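Long-range contacts in CBS domain-containing protein (Pyrococcus horikoshii, PDB 2YZI), which is of unknown function but carries two CBS domains, a module that in many relatives binds adenosine-containing ligands and regulates a partner protein or domain: residues 3-8 with 89-94; 57-62 with 75-80; 81-86 with 104-109. One frame throughout, in Å; residues are numbered along the deposited sequence.

Contact 1. Residues 3-8 with 89-94; sequences MDMKAP and TPLGEV
Two backbone hydrogen bonds dock the loop 3-8 onto the first turn of the helix that starts at L91: G92 N donates to M5 O (3.0 Å), and L91 N reaches A7 O (2.8 Å). Both donors are amides of the first turn, which have no acceptor within their own helix, and the type I turn from D4 to A7 presents the two carbonyls to them. An Asx turn braces that loop, K6 N meeting D4 OD1 from above the carboxylate plane. P90 lays its CB against K6 O (3.3 Å). Of the side chains, L91 does most of the packing: its CG stands anti to the backbone N (chi1 178°), and the branch CD2 meets the SE of selenomethionine M5 and the CE of selenomethionine M3, each at 4.1 Å, the M3 chain crossing it at about a right angle. The M5 chain, bent at chi2 and chi3, folds its CE over G92 CA (3.8 Å). M3 also packs on M3 of the second subunit, and M5 on S127 of that subunit. Two carbonyls of a loop distant in sequence thus accept the first N-H groups of a helix whose N-cap is P90, joining the N-terminal segment to the second CBS domain.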
loop_
_atom_site.group_PDB
_atom_site.type_symbol
_atom_site.label_atom_id
_atom_site.label_comp_id
_atom_site.label_asym_id
_atom_site.label_seq_id
_atom_site.Cartn_x
_atom_site.Cartn_y
_atom_site.Cartn_z
HETATM N N MSE B 3 19.381 6.811 -1.442
HETATM C CA MSE B 3 19.271 5.756 -0.394
HETATM C C MSE B 3 20.432 4.767 -0.442
HETATM O O MSE B 3 20.930 4.413 -1.513
HETATM C CB MSE B 3 17.941 5.006 -0.525
HETATM C CG MSE B 3 17.661 4.461 -1.906
HETATM SE SE MSE B 3 16.059 3.365 -1.939
HETATM C CE MSE B 3 16.871 1.614 -2.123
ATOM N N ASP B 4 20.839 4.323 0.741
ATOM C CA ASP B 4 21.946 3.397 0.907
ATOM C C ASP B 4 21.496 2.153 1.668
ATOM O O ASP B 4 21.165 2.227 2.845
ATOM C CB ASP B 4 23.074 4.119 1.659
ATOM C CG ASP B 4 24.214 3.200 2.040
ATOM O OD1 ASP B 4 24.354 2.134 1.411
ATOM O OD2 ASP B 4 24.975 3.560 2.964
HETATM N N MSE B 5 21.496 1.015 0.981
HETATM C CA MSE B 5 21.089 -0.264 1.557
HETATM C C MSE B 5 21.897 -0.639 2.796
HETATM O O MSE B 5 21.483 -1.496 3.578
HETATM C CB MSE B 5 21.239 -1.370 0.516
HETATM C CG MSE B 5 20.462 -1.126 -0.756
HETATM SE SE MSE B 5 18.562 -1.374 -0.490
HETATM C CE MSE B 5 18.485 -3.239 -1.047
ATOM N N LYS B 6 23.046 0.003 2.969
ATOM C CA LYS B 6 23.913 -0.275 4.107
ATOM C C LYS B 6 23.532 0.527 5.344
ATOM O O LYS B 6 23.773 0.086 6.465
ATOM C CB LYS B 6 25.371 0.021 3.744
ATOM C CG LYS B 6 25.913 -0.821 2.598
ATOM C CD LYS B 6 27.272 -0.308 2.127
ATOM C CE LYS B 6 27.755 -1.025 0.869
ATOM N NZ LYS B 6 27.967 -2.493 1.071
ATOM N N ALA B 7 22.938 1.697 5.136
ATOM C CA ALA B 7 22.544 2.582 6.235
ATOM C C ALA B 7 21.433 2.033 7.129
ATOM O O ALA B 7 20.556 1.311 6.672
ATOM C CB ALA B 7 22.133 3.934 5.674
ATOM N N PRO B 8 21.451 2.394 8.420
ATOM C CA PRO B 8 20.448 1.944 9.395
ATOM C C PRO B 8 19.060 2.432 9.019
ATOM O O PRO B 8 18.903 3.568 8.556
ATOM C CB PRO B 8 20.933 2.567 10.693
ATOM C CG PRO B 8 21.510 3.854 10.221
ATOM C CD PRO B 8 22.322 3.417 9.019
ATOM N N THR B 89 19.098 -1.831 12.105
ATOM C CA THR B 89 19.050 -2.807 11.021
ATOM C C THR B 89 19.184 -2.030 9.715
ATOM O O THR B 89 18.424 -1.101 9.474
ATOM C CB THR B 89 17.686 -3.553 10.979
ATOM O OG1 THR B 89 17.436 -4.197 12.233
ATOM C CG2 THR B 89 17.678 -4.590 9.861
ATOM N N PRO B 90 20.153 -2.396 8.859
ATOM C CA PRO B 90 20.346 -1.703 7.581
ATOM C C PRO B 90 19.167 -1.874 6.622
ATOM O O PRO B 90 18.548 -2.942 6.547
ATOM C CB PRO B 90 21.627 -2.332 7.038
ATOM C CG PRO B 90 21.568 -3.719 7.587
ATOM C CD PRO B 90 21.147 -3.467 9.020
ATOM N N LEU B 91 18.871 -0.803 5.895
ATOM C CA LEU B 91 17.779 -0.773 4.935
ATOM C C LEU B 91 17.581 -2.070 4.150
ATOM O O LEU B 91 16.479 -2.622 4.131
ATOM C CB LEU B 91 17.992 0.381 3.954
ATOM C CG LEU B 91 16.955 0.519 2.842
ATOM C CD1 LEU B 91 15.589 0.713 3.458
ATOM C CD2 LEU B 91 17.304 1.687 1.928
ATOM N N GLY B 92 18.645 -2.542 3.501
ATOM C CA GLY B 92 18.572 -3.761 2.710
ATOM C C GLY B 92 17.943 -4.939 3.424
ATOM O O GLY B 92 17.045 -5.585 2.885
ATOM N N GLU B 93 18.420 -5.222 4.633
ATOM C CA GLU B 93 17.904 -6.322 5.439
ATOM C C GLU B 93 16.440 -6.096 5.826
ATOM O O GLU B 93 15.658 -7.053 5.945
ATOM C CB GLU B 93 18.755 -6.493 6.701
ATOM C CG GLU B 93 20.192 -6.926 6.422
ATOM C CD GLU B 93 21.025 -7.079 7.692
ATOM O OE1 GLU B 93 20.529 -7.699 8.659
ATOM O OE2 GLU B 93 22.176 -6.593 7.721
ATOM N N VAL B 94 16.065 -4.836 6.026
ATOM C CA VAL B 94 14.687 -4.519 6.376
ATOM C C VAL B 94 13.802 -4.822 5.172
ATOM O O VAL B 94 12.738 -5.427 5.305
ATOM C CB VAL B 94 14.548 -3.039 6.786
ATOM C CG1 VAL B 94 13.066 -2.652 6.893
ATOM C CG2 VAL B 94 15.243 -2.825 8.126
#

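Contact 2. Residues 57-62 with 75-80; sequences SDIIRR and ERIMTR
R62 and I77 carry this contact, the arginine reaching from helix 56-64 across to the loop that leads toward strand 84-86. The R62 chain runs extended from CG to NE, with CG anti to the carbonyl carbon (chi1 -63°), and its NH1 donates to I77 O (2.9 Å). The bond is bent, 146° at the hydrogen, and the donor stands well above the carbonyl plane. Nearer the helix, R62 CB rests on I77 CG2 (3.7 Å), so one isoleucine receives the arginine twice, by its methyl and by its carbonyl. I77 holds CG1 between its backbone N and carbonyl carbon (chi1 62°), and its CD1 touches I59 CG1 at 3.9 Å in an oblique crossing. T79 approaches the guanidinium obliquely with its methyl, CG2 lying 3.6 Å from R62 NH1, while its hydroxyl bonds to F53 O. Within the helix, R61 NH2 forms a salt bridge to the anti lone pair of D58 OD1 (2.6 Å), and D58 OD2 accepts from T55 N. In the fold, helix 56-64 of the first CBS domain is thereby packed against the chain that leads to strand 84-86, with I59 and I77 both touching V26 of helix 26-35 and R62 bonded to a carbonyl of that chain.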
loop_
_atom_site.group_PDB
_atom_site.type_symbol
_atom_site.label_atom_id
_atom_site.label_comp_id
_atom_site.label_asym_id
_atom_site.label_seq_id
_atom_site.Cartn_x
_atom_site.Cartn_y
_atom_site.Cartn_z
ATOM N N SER B 57 -5.418 -3.830 4.278
ATOM C CA SER B 57 -5.602 -5.148 3.715
ATOM C C SER B 57 -6.364 -6.037 4.692
ATOM O O SER B 57 -7.236 -6.801 4.277
ATOM C CB SER B 57 -4.247 -5.768 3.381
ATOM O OG SER B 57 -4.411 -6.926 2.593
ATOM N N ASP B 58 -6.037 -5.946 5.982
ATOM C CA ASP B 58 -6.719 -6.755 6.990
ATOM C C ASP B 58 -8.196 -6.408 6.966
ATOM O O ASP B 58 -9.049 -7.281 7.106
ATOM C CB ASP B 58 -6.179 -6.482 8.399
ATOM C CG ASP B 58 -4.719 -6.830 8.546
ATOM O OD1 ASP B 58 -4.289 -7.893 8.046
ATOM O OD2 ASP B 58 -3.997 -6.043 9.182
ATOM N N ILE B 59 -8.484 -5.121 6.801
ATOM C CA ILE B 59 -9.855 -4.633 6.747
ATOM C C ILE B 59 -10.611 -5.233 5.563
ATOM O O ILE B 59 -11.788 -5.558 5.685
ATOM C CB ILE B 59 -9.879 -3.093 6.661
ATOM C CG1 ILE B 59 -9.443 -2.512 8.006
ATOM C CG2 ILE B 59 -11.264 -2.597 6.275
ATOM C CD1 ILE B 59 -9.137 -1.040 7.980
ATOM N N ILE B 60 -9.936 -5.399 4.427
ATOM C CA ILE B 60 -10.592 -5.971 3.254
ATOM C C ILE B 60 -10.855 -7.467 3.461
ATOM O O ILE B 60 -11.963 -7.947 3.240
ATOM C CB ILE B 60 -9.742 -5.786 1.962
ATOM C CG1 ILE B 60 -9.602 -4.304 1.604
ATOM C CG2 ILE B 60 -10.408 -6.506 0.797
ATOM C CD1 ILE B 60 -10.893 -3.662 1.136
ATOM N N ARG B 61 -9.833 -8.190 3.908
ATOM C CA ARG B 61 -9.940 -9.629 4.128
ATOM C C ARG B 61 -10.767 -10.073 5.342
ATOM O O ARG B 61 -11.444 -11.101 5.291
ATOM C CB ARG B 61 -8.544 -10.244 4.243
ATOM C CG ARG B 61 -8.563 -11.737 4.560
ATOM C CD ARG B 61 -7.177 -12.309 4.852
ATOM N NE ARG B 61 -6.548 -11.687 6.013
ATOM C CZ ARG B 61 -5.929 -10.511 5.990
ATOM N NH1 ARG B 61 -5.844 -9.819 4.861
ATOM N NH2 ARG B 61 -5.394 -10.024 7.099
ATOM N N ARG B 62 -10.715 -9.315 6.429
ATOM C CA ARG B 62 -11.443 -9.706 7.629
ATOM C C ARG B 62 -12.780 -9.012 7.849
ATOM O O ARG B 62 -13.492 -9.316 8.810
ATOM C CB ARG B 62 -10.539 -9.533 8.850
ATOM C CG ARG B 62 -9.321 -10.434 8.777
ATOM C CD ARG B 62 -8.380 -10.254 9.947
ATOM N NE ARG B 62 -7.228 -11.146 9.823
ATOM C CZ ARG B 62 -6.231 -11.219 10.700
ATOM N NH1 ARG B 62 -6.235 -10.448 11.778
ATOM N NH2 ARG B 62 -5.229 -12.065 10.498
ATOM N N GLU B 75 -10.709 -4.398 17.298
ATOM C CA GLU B 75 -10.168 -5.428 18.167
ATOM C C GLU B 75 -10.469 -6.801 17.571
ATOM O O GLU B 75 -9.705 -7.754 17.743
ATOM C CB GLU B 75 -10.794 -5.304 19.557
ATOM C CG GLU B 75 -10.432 -6.417 20.509
ATOM C CD GLU B 75 -11.146 -6.304 21.840
ATOM O OE1 GLU B 75 -10.955 -5.288 22.541
ATOM O OE2 GLU B 75 -11.898 -7.234 22.187
ATOM N N ARG B 76 -11.577 -6.882 16.846
ATOM C CA ARG B 76 -12.015 -8.127 16.234
ATOM C C ARG B 76 -11.280 -8.537 14.962
ATOM O O ARG B 76 -11.447 -9.663 14.496
ATOM C CB ARG B 76 -13.515 -8.049 15.945
ATOM C CG ARG B 76 -14.358 -7.971 17.194
ATOM C CD ARG B 76 -15.840 -7.982 16.879
ATOM N NE ARG B 76 -16.219 -9.096 16.013
ATOM C CZ ARG B 76 -15.877 -10.366 16.217
ATOM N NH1 ARG B 76 -15.136 -10.699 17.267
ATOM N NH2 ARG B 76 -16.279 -11.305 15.367
ATOM N N ILE B 77 -10.470 -7.636 14.410
ATOM C CA ILE B 77 -9.740 -7.933 13.184
ATOM C C ILE B 77 -8.252 -7.645 13.248
ATOM O O ILE B 77 -7.540 -7.868 12.270
ATOM C CB ILE B 77 -10.290 -7.136 11.989
ATOM C CG1 ILE B 77 -10.135 -5.636 12.242
ATOM C CG2 ILE B 77 -11.725 -7.513 11.742
ATOM C CD1 ILE B 77 -10.297 -4.788 11.005
HETATM N N MSE B 78 -7.779 -7.139 14.381
HETATM C CA MSE B 78 -6.362 -6.820 14.531
HETATM C C MSE B 78 -5.495 -8.047 14.796
HETATM O O MSE B 78 -5.980 -9.058 15.298
HETATM C CB MSE B 78 -6.170 -5.823 15.672
HETATM C CG MSE B 78 -6.459 -6.391 17.036
HETATM SE SE MSE B 78 -6.380 -5.024 18.394
HETATM C CE MSE B 78 -6.066 -6.178 19.941
ATOM N N THR B 79 -4.215 -7.949 14.441
ATOM C CA THR B 79 -3.260 -9.033 14.667
ATOM C C THR B 79 -2.610 -8.704 15.999
ATOM O O THR B 79 -2.292 -7.545 16.262
ATOM C CB THR B 79 -2.168 -9.098 13.566
ATOM O OG1 THR B 79 -1.590 -7.802 13.374
ATOM C CG2 THR B 79 -2.759 -9.577 12.261
ATOM N N ARG B 80 -2.407 -9.712 16.837
ATOM C CA ARG B 80 -1.846 -9.468 18.155
ATOM C C ARG B 80 -0.367 -9.787 18.408
ATOM O O ARG B 80 0.020 -10.190 19.505
ATOM C CB ARG B 80 -2.730 -10.143 19.205
ATOM C CG ARG B 80 -4.154 -9.588 19.247
ATOM C CD ARG B 80 -4.976 -10.245 20.370
ATOM N NE ARG B 80 -6.271 -9.602 20.567
ATOM C CZ ARG B 80 -7.298 -9.709 19.732
ATOM N NH1 ARG B 80 -7.186 -10.441 18.634
ATOM N NH2 ARG B 80 -8.438 -9.091 20.003
#

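Contact 3. Residues 81-86 with 104-109; sequences NLITAN and KHILIE
N86 and E109 meet at one end of a short parallel strand pair, where N86 ND2 donates to E109 OE1 (3.1 Å). The amide and carboxylate planes are 55° apart, and the nitrogen comes from above the carboxylate plane. A water donates to E109 OE1 from the other side of that plane and is bonded to T84 OG1, so OE1 meets N86 directly and reaches T84 through the water.

Beneath lies the backbone pairing: E109 N bonds to A85 O at 2.8 Å and A85 N to L107 O at 3.1 Å, whereas L107 N to I83 O is weak. The strands run parallel with a 37° twist, and T84, N86, L107 and E109 share one face. There T84 CG2 rests near L107 CB, and L107 CD1 fits against L82 CD2 at 3.6 Å. On the other face I106 CG1 is anti to the backbone N (chi1 -171°) and lies 3.4 Å from I83 O; beyond it I106 CD1 touches A85 CB (3.8 Å).

The next shell positions both polar ends. N86 OD1 accepts from N88 N and E109 OE2 from G112 N, each tying a side chain to the turn that follows its own strand. An alanine in place of N86 would probably leave E109 OE1 with the water but no strand donor, and N88 N without its acceptor. Helix 91-101 covers the A85 face through V94, and K97 NZ reaches T84 O; F53 of strand 50-55 packs on L82 and L107.

The chemistry is thus divided: backbone bonds and aliphatic packing join the strands of a beta-alpha-beta unit, while at its end the E109 carboxylate, with three neutral donors, is likely to be stabilised in its charged form.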
loop_
_atom_site.group_PDB
_atom_site.type_symbol
_atom_site.label_atom_id
_atom_site.label_comp_id
_atom_site.label_asym_id
_atom_site.label_seq_id
_atom_site.Cartn_x
_atom_site.Cartn_y
_atom_site.Cartn_z
ATOM N N ASN B 81 0.454 -9.611 17.383
ATOM C CA ASN B 81 1.896 -9.777 17.510
ATOM C C ASN B 81 2.442 -8.875 16.424
ATOM O O ASN B 81 1.805 -8.706 15.387
ATOM C CB ASN B 81 2.352 -11.226 17.313
ATOM C CG ASN B 81 1.876 -11.819 16.021
ATOM O OD1 ASN B 81 0.739 -12.269 15.920
ATOM N ND2 ASN B 81 2.739 -11.816 15.015
ATOM N N LEU B 82 3.603 -8.278 16.658
ATOM C CA LEU B 82 4.176 -7.362 15.689
ATOM C C LEU B 82 5.416 -7.879 14.982
ATOM O O LEU B 82 6.188 -8.652 15.536
ATOM C CB LEU B 82 4.524 -6.052 16.387
ATOM C CG LEU B 82 3.447 -5.516 17.327
ATOM C CD1 LEU B 82 4.023 -4.400 18.195
ATOM C CD2 LEU B 82 2.256 -5.031 16.514
ATOM N N ILE B 83 5.593 -7.441 13.741
ATOM C CA ILE B 83 6.765 -7.801 12.958
ATOM C C ILE B 83 7.545 -6.504 12.941
ATOM O O ILE B 83 7.067 -5.481 12.436
ATOM C CB ILE B 83 6.404 -8.221 11.528
ATOM C CG1 ILE B 83 5.623 -9.533 11.572
ATOM C CG2 ILE B 83 7.666 -8.378 10.691
ATOM C CD1 ILE B 83 6.380 -10.681 12.268
ATOM N N THR B 84 8.746 -6.554 13.501
ATOM C CA THR B 84 9.568 -5.371 13.622
ATOM C C THR B 84 10.967 -5.498 13.072
ATOM O O THR B 84 11.392 -6.552 12.610
ATOM C CB THR B 84 9.705 -4.979 15.093
ATOM O OG1 THR B 84 10.423 -6.012 15.776
ATOM C CG2 THR B 84 8.337 -4.814 15.740
ATOM N N ALA B 85 11.675 -4.386 13.151
ATOM C CA ALA B 85 13.043 -4.283 12.709
ATOM C C ALA B 85 13.667 -3.305 13.683
ATOM O O ALA B 85 13.008 -2.381 14.147
ATOM C CB ALA B 85 13.101 -3.733 11.294
ATOM N N ASN B 86 14.934 -3.499 13.995
ATOM C CA ASN B 86 15.615 -2.614 14.917
ATOM C C ASN B 86 16.087 -1.330 14.211
ATOM O O ASN B 86 16.388 -1.343 13.014
ATOM C CB ASN B 86 16.784 -3.369 15.528
ATOM C CG ASN B 86 17.503 -2.572 16.565
ATOM O OD1 ASN B 86 18.441 -1.828 16.257
ATOM N ND2 ASN B 86 17.065 -2.706 17.812
ATOM N N LYS B 104 3.728 -4.347 3.883
ATOM C CA LYS B 104 3.929 -3.019 3.313
ATOM C C LYS B 104 4.321 -2.016 4.389
ATOM O O LYS B 104 4.656 -0.867 4.089
ATOM C CB LYS B 104 2.647 -2.542 2.631
ATOM C CG LYS B 104 2.217 -3.372 1.443
ATOM C CD LYS B 104 1.023 -2.735 0.743
ATOM C CE LYS B 104 0.742 -3.403 -0.590
ATOM N NZ LYS B 104 -0.323 -2.682 -1.343
ATOM N N HIS B 105 4.261 -2.455 5.642
ATOM C CA HIS B 105 4.604 -1.604 6.776
ATOM C C HIS B 105 5.320 -2.460 7.808
ATOM O O HIS B 105 4.930 -3.598 8.046
ATOM C CB HIS B 105 3.339 -1.015 7.425
ATOM C CG HIS B 105 2.159 -0.932 6.507
ATOM N ND1 HIS B 105 1.548 -2.048 5.975
ATOM C CD2 HIS B 105 1.477 0.133 6.025
ATOM C CE1 HIS B 105 0.543 -1.673 5.205
ATOM N NE2 HIS B 105 0.478 -0.355 5.217
ATOM N N ILE B 106 6.365 -1.917 8.419
ATOM C CA ILE B 106 7.099 -2.651 9.446
ATOM C C ILE B 106 7.441 -1.716 10.605
ATOM O O ILE B 106 8.047 -0.662 10.412
ATOM C CB ILE B 106 8.392 -3.295 8.870
ATOM C CG1 ILE B 106 9.009 -4.226 9.910
ATOM C CG2 ILE B 106 9.379 -2.217 8.435
ATOM C CD1 ILE B 106 10.113 -5.124 9.376
ATOM N N LEU B 107 7.025 -2.097 11.812
ATOM C CA LEU B 107 7.282 -1.282 12.998
ATOM C C LEU B 107 8.766 -1.276 13.352
ATOM O O LEU B 107 9.448 -2.291 13.217
ATOM C CB LEU B 107 6.453 -1.791 14.186
ATOM C CG LEU B 107 4.939 -1.562 14.078
ATOM C CD1 LEU B 107 4.196 -2.245 15.204
ATOM C CD2 LEU B 107 4.669 -0.075 14.104
ATOM N N ILE B 108 9.270 -0.125 13.785
ATOM C CA ILE B 108 10.668 -0.017 14.153
ATOM C C ILE B 108 10.806 -0.064 15.667
ATOM O O ILE B 108 10.058 0.573 16.410
ATOM C CB ILE B 108 11.304 1.273 13.608
ATOM C CG1 ILE B 108 11.057 1.384 12.089
ATOM C CG2 ILE B 108 12.801 1.270 13.894
ATOM C CD1 ILE B 108 11.582 0.210 11.266
ATOM N N GLU B 109 11.782 -0.842 16.116
ATOM C CA GLU B 109 12.024 -1.035 17.531
ATOM C C GLU B 109 13.406 -0.593 17.972
ATOM O O GLU B 109 14.369 -0.655 17.210
ATOM C CB GLU B 109 11.807 -2.518 17.862
ATOM C CG GLU B 109 12.365 -2.999 19.188
ATOM C CD GLU B 109 13.817 -3.425 19.092
ATOM O OE1 GLU B 109 14.225 -3.905 18.008
ATOM O OE2 GLU B 109 14.542 -3.295 20.105
HETATM O O HOH W 1 13.324 -5.694 15.924
#

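How the contacts relate
Along the chain, contact 2 is nested inside the loop closed by contact 1 and finishes just before contact 3 opens, their segments adjoining in sequence. Contacts 1 and 2 lie on opposite sides of the chain's centre, about 29 Å between centres, and both touch the second subunit. Contacts 1 and 3, with centres about 14 Å apart, cross along the chain, share the beta-alpha-beta unit of strand 84-86, helix 91-101 and strand 105-110, and touch through V94. Contact 2 instead belongs to helix 56-64 and the chain before strand 84-86. Together they illustrate how a tandem CBS chain is tied together: N-terminal loop to second domain, helix 56-64 to the chain before strand 84-86, and strand to strand.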